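Local coordinates for trehalose-6-phosphate phosphatase-related protein (Thermoplasma acidophilum, PDB 1U02) that removes the phosphate from trehalose 6-phosphate to give free trehalose, a magnesium-dependent step of trehalose biosynthesis, at residues Thr145-Lys149 against Met150-Leu154; Arg216-Leu219 against Lys220-Met224; Cys69-Asn73 against Gly74-Tyr78. All coordinates share one frame; numbering follows the deposited sequence.

Contact 1 (Thr145-Lys149 against Met150-Leu154)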
ATOM      1  N   THR A 145      -2.251  10.637 -11.292  1.00 17.39           N
ATOM      2  CA  THR A 145      -0.957   9.999 -11.504  1.00 18.20           C
ATOM      3  C   THR A 145      -0.058  10.094 -10.267  1.00 17.86           C
ATOM      4  O   THR A 145       0.098  11.162  -9.685  1.00 17.60           O
ATOM      5  CB  THR A 145      -0.210  10.642 -12.705  1.00 20.33           C
ATOM      6  OG1 THR A 145      -1.052  10.626 -13.867  1.00 19.76           O
ATOM      7  CG2 THR A 145       1.057   9.872 -13.019  1.00 18.52           C
ATOM      8  N   TYR A 146       0.525   8.967  -9.875  1.00 16.92           N
ATOM      9  CA  TYR A 146       1.431   8.906  -8.730  1.00 17.97           C
ATOM     10  C   TYR A 146       2.813   8.497  -9.235  1.00 18.71           C
ATOM     11  O   TYR A 146       2.933   7.570 -10.038  1.00 16.17           O
ATOM     12  CB  TYR A 146       0.948   7.871  -7.708  1.00 21.03           C
ATOM     13  CG  TYR A 146       1.950   7.619  -6.603  1.00 25.24           C
ATOM     14  CD1 TYR A 146       2.115   8.533  -5.561  1.00 26.17           C
ATOM     15  CD2 TYR A 146       2.765   6.490  -6.620  1.00 26.48           C
ATOM     16  CE1 TYR A 146       3.067   8.329  -4.563  1.00 29.03           C
ATOM     17  CE2 TYR A 146       3.721   6.277  -5.631  1.00 29.97           C
ATOM     18  CZ  TYR A 146       3.866   7.200  -4.606  1.00 30.47           C
ATOM     19  OH  TYR A 146       4.809   6.998  -3.625  1.00 33.70           O
ATOM     20  N   TYR A 147       3.849   9.182  -8.761  1.00 19.66           N
ATOM     21  CA  TYR A 147       5.217   8.879  -9.173  1.00 22.32           C
ATOM     22  C   TYR A 147       6.006   8.327  -7.985  1.00 24.09           C
ATOM     23  O   TYR A 147       6.187   9.017  -6.983  1.00 23.29           O
ATOM     24  CB  TYR A 147       5.900  10.149  -9.693  1.00 23.95           C
ATOM     25  CG  TYR A 147       5.118  10.879 -10.765  1.00 26.29           C
ATOM     26  CD1 TYR A 147       5.230  10.523 -12.108  1.00 27.89           C
ATOM     27  CD2 TYR A 147       4.253  11.919 -10.433  1.00 28.43           C
ATOM     28  CE1 TYR A 147       4.497  11.188 -13.098  1.00 27.42           C
ATOM     29  CE2 TYR A 147       3.516  12.591 -11.411  1.00 28.73           C
ATOM     30  CZ  TYR A 147       3.642  12.219 -12.740  1.00 28.01           C
ATOM     31  OH  TYR A 147       2.898  12.870 -13.708  1.00 28.66           O
ATOM     32  N   GLY A 148       6.463   7.083  -8.099  1.00 23.40           N
ATOM     33  CA  GLY A 148       7.229   6.478  -7.024  1.00 25.00           C
ATOM     34  C   GLY A 148       8.606   6.071  -7.516  1.00 25.58           C
ATOM     35  O   GLY A 148       9.076   6.574  -8.537  1.00 24.33           O
ATOM     36  N   LYS A 149       9.262   5.168  -6.796  1.00 25.84           N
ATOM     37  CA  LYS A 149      10.583   4.710  -7.204  1.00 27.77           C
ATOM     38  C   LYS A 149      10.462   3.648  -8.299  1.00 24.57           C
ATOM     39  O   LYS A 149      10.041   2.525  -8.038  1.00 26.13           O
ATOM     40  CB  LYS A 149      11.345   4.155  -5.997  1.00 30.17           C
ATOM     41  CG  LYS A 149      11.621   5.214  -4.935  1.00 34.82           C
ATOM     42  CD  LYS A 149      12.741   4.804  -3.989  1.00 37.38           C
ATOM     43  CE  LYS A 149      12.984   5.877  -2.932  1.00 39.89           C
ATOM     44  NZ  LYS A 149      13.181   7.234  -3.531  1.00 42.64           N
HETATM   45  N   MSE A 150      10.827   4.019  -9.524  1.00 23.05           N
HETATM   46  CA  MSE A 150      10.753   3.116 -10.672  1.00 23.52           C
HETATM   47  C   MSE A 150       9.297   2.814 -10.986  1.00 20.76           C
HETATM   48  O   MSE A 150       9.004   1.929 -11.786  1.00 19.19           O
HETATM   49  CB  MSE A 150      11.458   1.789 -10.378  1.00 27.32           C
HETATM   50  CG  MSE A 150      12.922   1.900 -10.021  1.00 35.34           C
HETATM   51 SE   MSE A 150      13.694   0.133  -9.849  1.00 46.26          SE
HETATM   52  CE  MSE A 150      12.695  -0.479  -8.316  1.00 39.98           C
ATOM     53  N   ILE A 151       8.397   3.562 -10.356  1.00 19.31           N
ATOM     54  CA  ILE A 151       6.965   3.354 -10.517  1.00 19.30           C
ATOM     55  C   ILE A 151       6.142   4.584 -10.876  1.00 17.27           C
ATOM     56  O   ILE A 151       6.394   5.679 -10.384  1.00 16.81           O
ATOM     57  CB  ILE A 151       6.355   2.800  -9.205  1.00 22.84           C
ATOM     58  CG1 ILE A 151       6.943   1.426  -8.899  1.00 24.26           C
ATOM     59  CG2 ILE A 151       4.840   2.724  -9.314  1.00 25.03           C
ATOM     60  CD1 ILE A 151       6.634   0.420  -9.948  1.00 23.53           C
ATOM     61  N   ILE A 152       5.149   4.376 -11.735  1.00 14.90           N
ATOM     62  CA  ILE A 152       4.208   5.415 -12.118  1.00 15.08           C
ATOM     63  C   ILE A 152       2.859   4.700 -12.084  1.00 13.65           C
ATOM     64  O   ILE A 152       2.653   3.714 -12.788  1.00 12.53           O
ATOM     65  CB  ILE A 152       4.463   5.969 -13.536  1.00 15.84           C
ATOM     66  CG1 ILE A 152       5.854   6.609 -13.609  1.00 17.13           C
ATOM     67  CG2 ILE A 152       3.399   7.020 -13.871  1.00 16.15           C
ATOM     68  CD1 ILE A 152       6.178   7.213 -14.963  1.00 19.31           C
ATOM     69  N   GLU A 153       1.946   5.186 -11.256  1.00 12.41           N
ATOM     70  CA  GLU A 153       0.652   4.537 -11.137  1.00 13.82           C
ATOM     71  C   GLU A 153      -0.520   5.469 -11.380  1.00 13.62           C
ATOM     72  O   GLU A 153      -0.522   6.616 -10.925  1.00 13.42           O
ATOM     73  CB  GLU A 153       0.506   3.911  -9.738  1.00 13.63           C
ATOM     74  CG  GLU A 153      -0.770   3.087  -9.554  1.00 16.25           C
ATOM     75  CD  GLU A 153      -0.901   2.461  -8.166  1.00 19.73           C
ATOM     76  OE1 GLU A 153      -1.144   3.197  -7.188  1.00 21.75           O
ATOM     77  OE2 GLU A 153      -0.760   1.227  -8.055  1.00 17.86           O
ATOM     78  N   LEU A 154      -1.506   4.967 -12.118  1.00 13.05           N
ATOM     79  CA  LEU A 154      -2.730   5.708 -12.386  1.00 13.25           C
ATOM     80  C   LEU A 154      -3.701   5.199 -11.341  1.00 13.78           C
ATOM     81  O   LEU A 154      -3.871   3.989 -11.182  1.00 14.79           O
ATOM     82  CB  LEU A 154      -3.262   5.403 -13.785  1.00 12.65           C
ATOM     83  CG  LEU A 154      -2.371   5.924 -14.910  1.00 14.41           C
ATOM     84  CD1 LEU A 154      -3.013   5.616 -16.260  1.00 13.59           C
ATOM     85  CD2 LEU A 154      -2.173   7.427 -14.737  1.00 17.11           C
TER
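Y146 is held to E153 by two backbone hydrogen bonds, from Y146 N to E153 O at 2.8 Å and from E153 N to Y146 O at 2.9 Å. With CG anti to the backbone N (chi1 172°), the Y146 ring reaches forward along its own strand, and its CE2 comes to 3.8 Å from CA of G148, which has no CB to obstruct it. The next bond runs from G148 N to I151 O at 2.7 Å. Beyond it the chain reverses through K149 and M150, the latter at a positive phi of 67°. K149 meets the returning strand close to its backbone: its CB is 3.6 Å from M150 N, and I151 CG1 folds back to 3.4 Å from K149 O, while the long lysine chain leads away. On the other face T145 CG2 lies alongside I152 CG2 at 3.8 Å, and T145, I152 and L154 rest on I134 and A138 of helix 127-141. I151 and E153 touch L116 of strand 114-118. The pairing is that of a tight antiparallel beta hairpin, whose strand 144-147 borders a four-stranded sheet backed by a helix, consistent with the alpha/beta cap of HAD-type trehalose phosphatases.

Contact 2 (Arg216-Leu219 against Lys220-Met224)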
ATOM      1  N   ARG A 216       9.340  -6.305  12.029  1.00 16.39           N
ATOM      2  CA  ARG A 216       8.720  -7.559  12.440  1.00 17.71           C
ATOM      3  C   ARG A 216       9.076  -7.880  13.890  1.00 19.28           C
ATOM      4  O   ARG A 216       8.259  -8.414  14.641  1.00 18.10           O
ATOM      5  CB  ARG A 216       9.187  -8.705  11.550  1.00 16.13           C
ATOM      6  CG  ARG A 216       8.648  -8.652  10.134  1.00 17.43           C
ATOM      7  CD  ARG A 216       8.962  -9.934   9.389  1.00 14.60           C
ATOM      8  NE  ARG A 216       8.483  -9.902   8.012  1.00 14.56           N
ATOM      9  CZ  ARG A 216       8.592 -10.922   7.168  1.00 13.02           C
ATOM     10  NH1 ARG A 216       9.163 -12.048   7.569  1.00 13.74           N
ATOM     11  NH2 ARG A 216       8.131 -10.820   5.926  1.00 11.98           N
ATOM     12  N   LYS A 217      10.304  -7.545  14.271  1.00 19.33           N
ATOM     13  CA  LYS A 217      10.788  -7.807  15.619  1.00 19.99           C
ATOM     14  C   LYS A 217      10.000  -6.997  16.639  1.00 19.18           C
ATOM     15  O   LYS A 217       9.701  -7.482  17.727  1.00 19.65           O
ATOM     16  CB  LYS A 217      12.276  -7.465  15.711  1.00 20.44           C
ATOM     17  CG  LYS A 217      12.964  -8.039  16.931  1.00 22.27           C
ATOM     18  CD  LYS A 217      14.463  -7.775  16.892  1.00 21.90           C
ATOM     19  CE  LYS A 217      15.171  -8.489  18.030  1.00 19.84           C
ATOM     20  NZ  LYS A 217      16.644  -8.287  17.983  1.00 21.69           N
ATOM     21  N   ILE A 218       9.665  -5.761  16.285  1.00 19.79           N
ATOM     22  CA  ILE A 218       8.896  -4.902  17.175  1.00 22.12           C
ATOM     23  C   ILE A 218       7.491  -5.482  17.356  1.00 23.35           C
ATOM     24  O   ILE A 218       6.960  -5.513  18.472  1.00 21.52           O
ATOM     25  CB  ILE A 218       8.799  -3.464  16.616  1.00 23.73           C
ATOM     26  CG1 ILE A 218      10.130  -2.739  16.826  1.00 26.02           C
ATOM     27  CG2 ILE A 218       7.665  -2.704  17.291  1.00 25.95           C
ATOM     28  CD1 ILE A 218      10.511  -2.563  18.288  1.00 28.05           C
ATOM     29  N   LEU A 219       6.901  -5.952  16.259  1.00 22.21           N
ATOM     30  CA  LEU A 219       5.567  -6.544  16.309  1.00 22.65           C
ATOM     31  C   LEU A 219       5.620  -7.828  17.136  1.00 23.02           C
ATOM     32  O   LEU A 219       4.703  -8.131  17.902  1.00 22.15           O
ATOM     33  CB  LEU A 219       5.064  -6.852  14.891  1.00 23.09           C
ATOM     34  CG  LEU A 219       4.880  -5.665  13.939  1.00 22.03           C
ATOM     35  CD1 LEU A 219       4.355  -6.162  12.595  1.00 23.94           C
ATOM     36  CD2 LEU A 219       3.906  -4.668  14.545  1.00 21.01           C
ATOM     37  N   LYS A 220       6.703  -8.577  16.966  1.00 23.61           N
ATOM     38  CA  LYS A 220       6.918  -9.816  17.702  1.00 25.98           C
ATOM     39  C   LYS A 220       6.919  -9.497  19.200  1.00 25.90           C
ATOM     40  O   LYS A 220       6.303 -10.197  19.998  1.00 24.76           O
ATOM     41  CB  LYS A 220       8.268 -10.418  17.300  1.00 27.89           C
ATOM     42  CG  LYS A 220       8.708 -11.637  18.105  1.00 32.79           C
ATOM     43  CD  LYS A 220      10.207 -11.880  17.932  1.00 35.09           C
ATOM     44  CE  LYS A 220      10.645 -13.213  18.521  1.00 37.69           C
ATOM     45  NZ  LYS A 220      10.112 -14.368  17.744  1.00 40.12           N
ATOM     46  N   PHE A 221       7.609  -8.421  19.567  1.00 25.87           N
ATOM     47  CA  PHE A 221       7.699  -8.000  20.958  1.00 26.69           C
ATOM     48  C   PHE A 221       6.349  -7.565  21.530  1.00 28.58           C
ATOM     49  O   PHE A 221       5.987  -7.946  22.647  1.00 26.75           O
ATOM     50  CB  PHE A 221       8.700  -6.854  21.095  1.00 25.43           C
ATOM     51  CG  PHE A 221       9.025  -6.506  22.514  1.00 26.73           C
ATOM     52  CD1 PHE A 221       9.748  -7.393  23.312  1.00 27.10           C
ATOM     53  CD2 PHE A 221       8.598  -5.298  23.063  1.00 25.79           C
ATOM     54  CE1 PHE A 221      10.043  -7.082  24.643  1.00 26.23           C
ATOM     55  CE2 PHE A 221       8.887  -4.978  24.392  1.00 26.81           C
ATOM     56  CZ  PHE A 221       9.609  -5.871  25.181  1.00 25.12           C
ATOM     57  N   ILE A 222       5.611  -6.756  20.775  1.00 29.02           N
ATOM     58  CA  ILE A 222       4.310  -6.286  21.232  1.00 31.51           C
ATOM     59  C   ILE A 222       3.415  -7.476  21.564  1.00 32.39           C
ATOM     60  O   ILE A 222       2.634  -7.429  22.513  1.00 32.92           O
ATOM     61  CB  ILE A 222       3.628  -5.412  20.165  1.00 31.18           C
ATOM     62  CG1 ILE A 222       4.497  -4.192  19.867  1.00 32.19           C
ATOM     63  CG2 ILE A 222       2.269  -4.948  20.667  1.00 32.79           C
ATOM     64  CD1 ILE A 222       3.979  -3.343  18.732  1.00 33.83           C
ATOM     65  N   GLU A 223       3.542  -8.539  20.777  1.00 34.50           N
ATOM     66  CA  GLU A 223       2.770  -9.754  20.989  1.00 36.84           C
ATOM     67  C   GLU A 223       3.120 -10.373  22.339  1.00 38.14           C
ATOM     68  O   GLU A 223       2.234 -10.697  23.130  1.00 38.35           O
ATOM     69  CB  GLU A 223       3.055 -10.761  19.873  1.00 36.89           C
ATOM     70  CG  GLU A 223       2.617 -12.199  20.153  1.00 37.57           C
ATOM     71  CD  GLU A 223       1.132 -12.315  20.428  1.00 39.70           C
ATOM     72  OE1 GLU A 223       0.363 -11.510  19.865  1.00 43.57           O
ATOM     73  OE2 GLU A 223       0.733 -13.219  21.191  1.00 39.24           O
HETATM   74  N   MSE A 224       4.415 -10.538  22.595  1.00 38.59           N
HETATM   75  CA  MSE A 224       4.882 -11.119  23.852  1.00 40.38           C
HETATM   76  C   MSE A 224       4.394 -10.299  25.045  1.00 39.47           C
HETATM   77  O   MSE A 224       4.147 -10.838  26.125  1.00 38.66           O
HETATM   78  CB  MSE A 224       6.413 -11.201  23.872  1.00 41.76           C
HETATM   79  CG  MSE A 224       7.002 -11.920  22.675  1.00 46.00           C
HETATM   80 SE   MSE A 224       8.868 -12.360  22.911  1.00 50.25          SE
HETATM   81  CE  MSE A 224       8.732 -14.280  22.789  1.00 50.30           C
TER
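I222 carries CG1 beside its backbone N and anti to the carbonyl carbon (chi1 -60°), and its chi2 of 174° then extends CD1 back along the axis to the CG2 branch of I218, 4.0 Å away. This is an i to i+4 contact on one flank of an alpha-helix, the C-terminal helix 212-229, and the two isoleucine side chains cross obliquely. L219 meets the same methyl more loosely from the neighbouring position, its CD2 lying 4.4 Å from I222 CD1, which places that methyl beside both branched residues of the preceding turn.

Four consecutive backbone bonds fix this register. K220 N donates to R216 O at 2.8 Å, F221 N to K217 O at 2.9 Å, I222 N to I218 O at 2.9 Å, and E223 N to L219 O at 3.1 Å. The I222 bond is the straightest of the four, with an angle of 162° at the hydrogen.

The apolar flank faces the protein. I218 rests on F207 and V209 of strand 207-209, L219 on I4, L6 and L12, and I222 on F39. Polar groups tie the helix to its surroundings at two further points: the R216 guanidinium makes a salt bridge to D25 and donates from NE to L12 O, and the E223 carboxylate, through OE2, is paired with R38. K217 and F221 lie on the exposed side. The helix is thus amphipathic, with I218 and L219 turned to the sheet, I222 to F39, and R216 and E223 fastened to neighbouring segments.

At the heart of the turn the I218 carbonyl is closely attended: besides accepting the I222 N-H, its O atom has F221 CB at 3.4 Å and I222 CG1 at only 3.1 Å.

Contact 3 (Cys69-Asn73 against Gly74-Tyr78)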
ATOM      1  N   CYS A  69     -10.596   1.679  -1.559  1.00 13.91           N
ATOM      2  CA  CYS A  69     -11.415   0.516  -1.252  1.00 17.17           C
ATOM      3  C   CYS A  69     -10.877  -0.165  -0.009  1.00 16.84           C
ATOM      4  O   CYS A  69      -9.668  -0.216   0.202  1.00 19.49           O
ATOM      5  CB  CYS A  69     -11.389  -0.465  -2.432  1.00 20.72           C
ATOM      6  SG  CYS A  69     -12.562  -1.834  -2.326  1.00 31.55           S
ATOM      7  N   SER A  70     -11.777  -0.684   0.816  1.00 15.63           N
ATOM      8  CA  SER A  70     -11.386  -1.379   2.034  1.00 14.20           C
ATOM      9  C   SER A  70     -12.049  -2.743   2.031  1.00 14.62           C
ATOM     10  O   SER A  70     -13.020  -2.969   1.302  1.00 16.34           O
ATOM     11  CB  SER A  70     -11.858  -0.613   3.275  1.00 15.59           C
ATOM     12  OG  SER A  70     -11.369   0.712   3.283  1.00 15.60           O
ATOM     13  N   LYS A  71     -11.504  -3.662   2.816  1.00 14.11           N
ATOM     14  CA  LYS A  71     -12.097  -4.982   2.948  1.00 15.48           C
ATOM     15  C   LYS A  71     -12.251  -5.123   4.451  1.00 16.04           C
ATOM     16  O   LYS A  71     -11.271  -5.291   5.177  1.00 16.64           O
ATOM     17  CB  LYS A  71     -11.192  -6.077   2.383  1.00 15.35           C
ATOM     18  CG  LYS A  71     -11.834  -7.467   2.443  1.00 15.69           C
ATOM     19  CD  LYS A  71     -10.989  -8.514   1.736  1.00 13.81           C
ATOM     20  CE  LYS A  71     -11.606  -9.902   1.856  1.00 14.50           C
ATOM     21  NZ  LYS A  71     -10.825 -10.939   1.109  1.00 12.10           N
ATOM     22  N   ILE A  72     -13.495  -5.019   4.906  1.00 16.68           N
ATOM     23  CA  ILE A  72     -13.832  -5.073   6.321  1.00 18.66           C
ATOM     24  C   ILE A  72     -14.770  -6.251   6.574  1.00 18.14           C
ATOM     25  O   ILE A  72     -15.823  -6.355   5.946  1.00 16.96           O
ATOM     26  CB  ILE A  72     -14.538  -3.762   6.740  1.00 19.44           C
ATOM     27  CG1 ILE A  72     -13.697  -2.559   6.305  1.00 22.11           C
ATOM     28  CG2 ILE A  72     -14.749  -3.727   8.248  1.00 21.35           C
ATOM     29  CD1 ILE A  72     -12.364  -2.453   7.014  1.00 22.33           C
ATOM     30  N   ASN A  73     -14.387  -7.137   7.488  1.00 19.91           N
ATOM     31  CA  ASN A  73     -15.197  -8.313   7.793  1.00 21.85           C
ATOM     32  C   ASN A  73     -15.454  -9.111   6.521  1.00 20.21           C
ATOM     33  O   ASN A  73     -16.505  -9.726   6.367  1.00 20.11           O
ATOM     34  CB  ASN A  73     -16.549  -7.917   8.407  1.00 26.78           C
ATOM     35  CG  ASN A  73     -16.408  -7.243   9.756  1.00 32.39           C
ATOM     36  OD1 ASN A  73     -15.604  -7.660  10.590  1.00 36.89           O
ATOM     37  ND2 ASN A  73     -17.206  -6.202   9.987  1.00 35.31           N
ATOM     38  N   GLY A  74     -14.495  -9.074   5.602  1.00 17.07           N
ATOM     39  CA  GLY A  74     -14.631  -9.813   4.361  1.00 15.37           C
ATOM     40  C   GLY A  74     -15.354  -9.060   3.262  1.00 13.32           C
ATOM     41  O   GLY A  74     -15.328  -9.470   2.109  1.00 14.76           O
ATOM     42  N   GLN A  75     -15.993  -7.947   3.605  1.00 14.47           N
ATOM     43  CA  GLN A  75     -16.733  -7.179   2.615  1.00 14.47           C
ATOM     44  C   GLN A  75     -15.890  -6.148   1.864  1.00 14.50           C
ATOM     45  O   GLN A  75     -15.164  -5.353   2.469  1.00 11.87           O
ATOM     46  CB  GLN A  75     -17.918  -6.484   3.293  1.00 16.34           C
ATOM     47  CG  GLN A  75     -18.823  -5.703   2.359  1.00 16.59           C
ATOM     48  CD  GLN A  75     -20.030  -5.121   3.081  1.00 18.98           C
ATOM     49  OE1 GLN A  75     -19.931  -4.691   4.232  1.00 21.24           O
ATOM     50  NE2 GLN A  75     -21.172  -5.096   2.404  1.00 20.93           N
ATOM     51  N   ILE A  76     -15.987  -6.177   0.539  1.00 13.45           N
ATOM     52  CA  ILE A  76     -15.278  -5.221  -0.300  1.00 14.92           C
ATOM     53  C   ILE A  76     -16.112  -3.944  -0.227  1.00 16.51           C
ATOM     54  O   ILE A  76     -17.237  -3.892  -0.730  1.00 17.47           O
ATOM     55  CB  ILE A  76     -15.196  -5.694  -1.772  1.00 13.41           C
ATOM     56  CG1 ILE A  76     -14.438  -7.021  -1.856  1.00 16.24           C
ATOM     57  CG2 ILE A  76     -14.507  -4.640  -2.622  1.00 14.44           C
ATOM     58  CD1 ILE A  76     -13.021  -6.961  -1.297  1.00 18.53           C
ATOM     59  N   VAL A  77     -15.561  -2.927   0.421  1.00 16.55           N
ATOM     60  CA  VAL A  77     -16.244  -1.657   0.584  1.00 18.15           C
ATOM     61  C   VAL A  77     -15.545  -0.544  -0.185  1.00 17.51           C
ATOM     62  O   VAL A  77     -14.430  -0.149   0.160  1.00 16.10           O
ATOM     63  CB  VAL A  77     -16.303  -1.248   2.076  1.00 18.37           C
ATOM     64  CG1 VAL A  77     -16.981   0.109   2.223  1.00 19.33           C
ATOM     65  CG2 VAL A  77     -17.044  -2.313   2.876  1.00 18.91           C
ATOM     66  N   TYR A  78     -16.197  -0.047  -1.232  1.00 18.55           N
ATOM     67  CA  TYR A  78     -15.640   1.044  -2.017  1.00 18.74           C
ATOM     68  C   TYR A  78     -15.869   2.330  -1.239  1.00 19.92           C
ATOM     69  O   TYR A  78     -16.963   2.573  -0.726  1.00 20.72           O
ATOM     70  CB  TYR A  78     -16.335   1.129  -3.375  1.00 18.36           C
ATOM     71  CG  TYR A  78     -16.059  -0.063  -4.250  1.00 20.12           C
ATOM     72  CD1 TYR A  78     -14.836  -0.201  -4.901  1.00 17.78           C
ATOM     73  CD2 TYR A  78     -17.009  -1.072  -4.405  1.00 18.77           C
ATOM     74  CE1 TYR A  78     -14.562  -1.312  -5.686  1.00 21.35           C
ATOM     75  CE2 TYR A  78     -16.744  -2.190  -5.190  1.00 21.68           C
ATOM     76  CZ  TYR A  78     -15.519  -2.304  -5.827  1.00 20.81           C
ATOM     77  OH  TYR A  78     -15.248  -3.405  -6.608  1.00 25.24           O
TER
HETATM   78  O   HOH W   1     -11.904  -8.293   5.981  1.00 20.77           O
HETATM   79  O   HOH W   2     -18.167  -4.900   6.246  1.00 27.00           O
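C69 to I72 and Q75 to Y78 run antiparallel, their axes at 152°, and are joined by a type I' beta turn from I72 to Q75 in which N73 and G74 both take positive phi. S70 and V77 exchange backbone bonds (V77 N to S70 O, 2.7 Å). Closing the turn, Q75 N reaches I72 O at 2.8 Å, and a water donates to both I72 O and Q75 OE1. C69 places SG anti to its backbone N (chi1 -171°), where it packs 3.4 Å from I76 CG2 and approaches the Y78 ring obliquely, 4.3 Å from the centroid. That same I76 CG2 lies over one face of the ring near its rim. K71 runs fully extended, its CG 4.0 Å from I76 CD1, to a hydrogen bond from NZ with S53 OG. An alanine here lacks the methylenes beyond CB, which would probably leave I76 CD1 less well packed and S53 OG without its lysine partner. Backbone bonds and water thus serve much of the polar backbone, N79 and N61 take S70 OG and N73 N, and sulfur, aliphatic and aromatic groups pack the face of C69, K71, I76 and Y78.

How the contacts relate
The three contacts are separate along the chain and do not touch. Contacts 2 and 3 belong to the part of the fold built on the mixed eight-stranded sheet: contact 3 forms one of its margins through strand 75-78, while contact 2 packs on strands 3-7 and 207-209, with centres about 27 Å apart. Contact 1 lies in the separate four-stranded sheet, its centre about 32 Å from that of contact 2 and about 25 Å from that of contact 3. The magnesium site of D7, D9 and D179 is nearest to contact 1, with the Y146 side chain about 8 Å from the ion. In contact 2 the side chain of R216 is about 13 Å from the magnesium ion. Contact 3 is remote from the annotated sites.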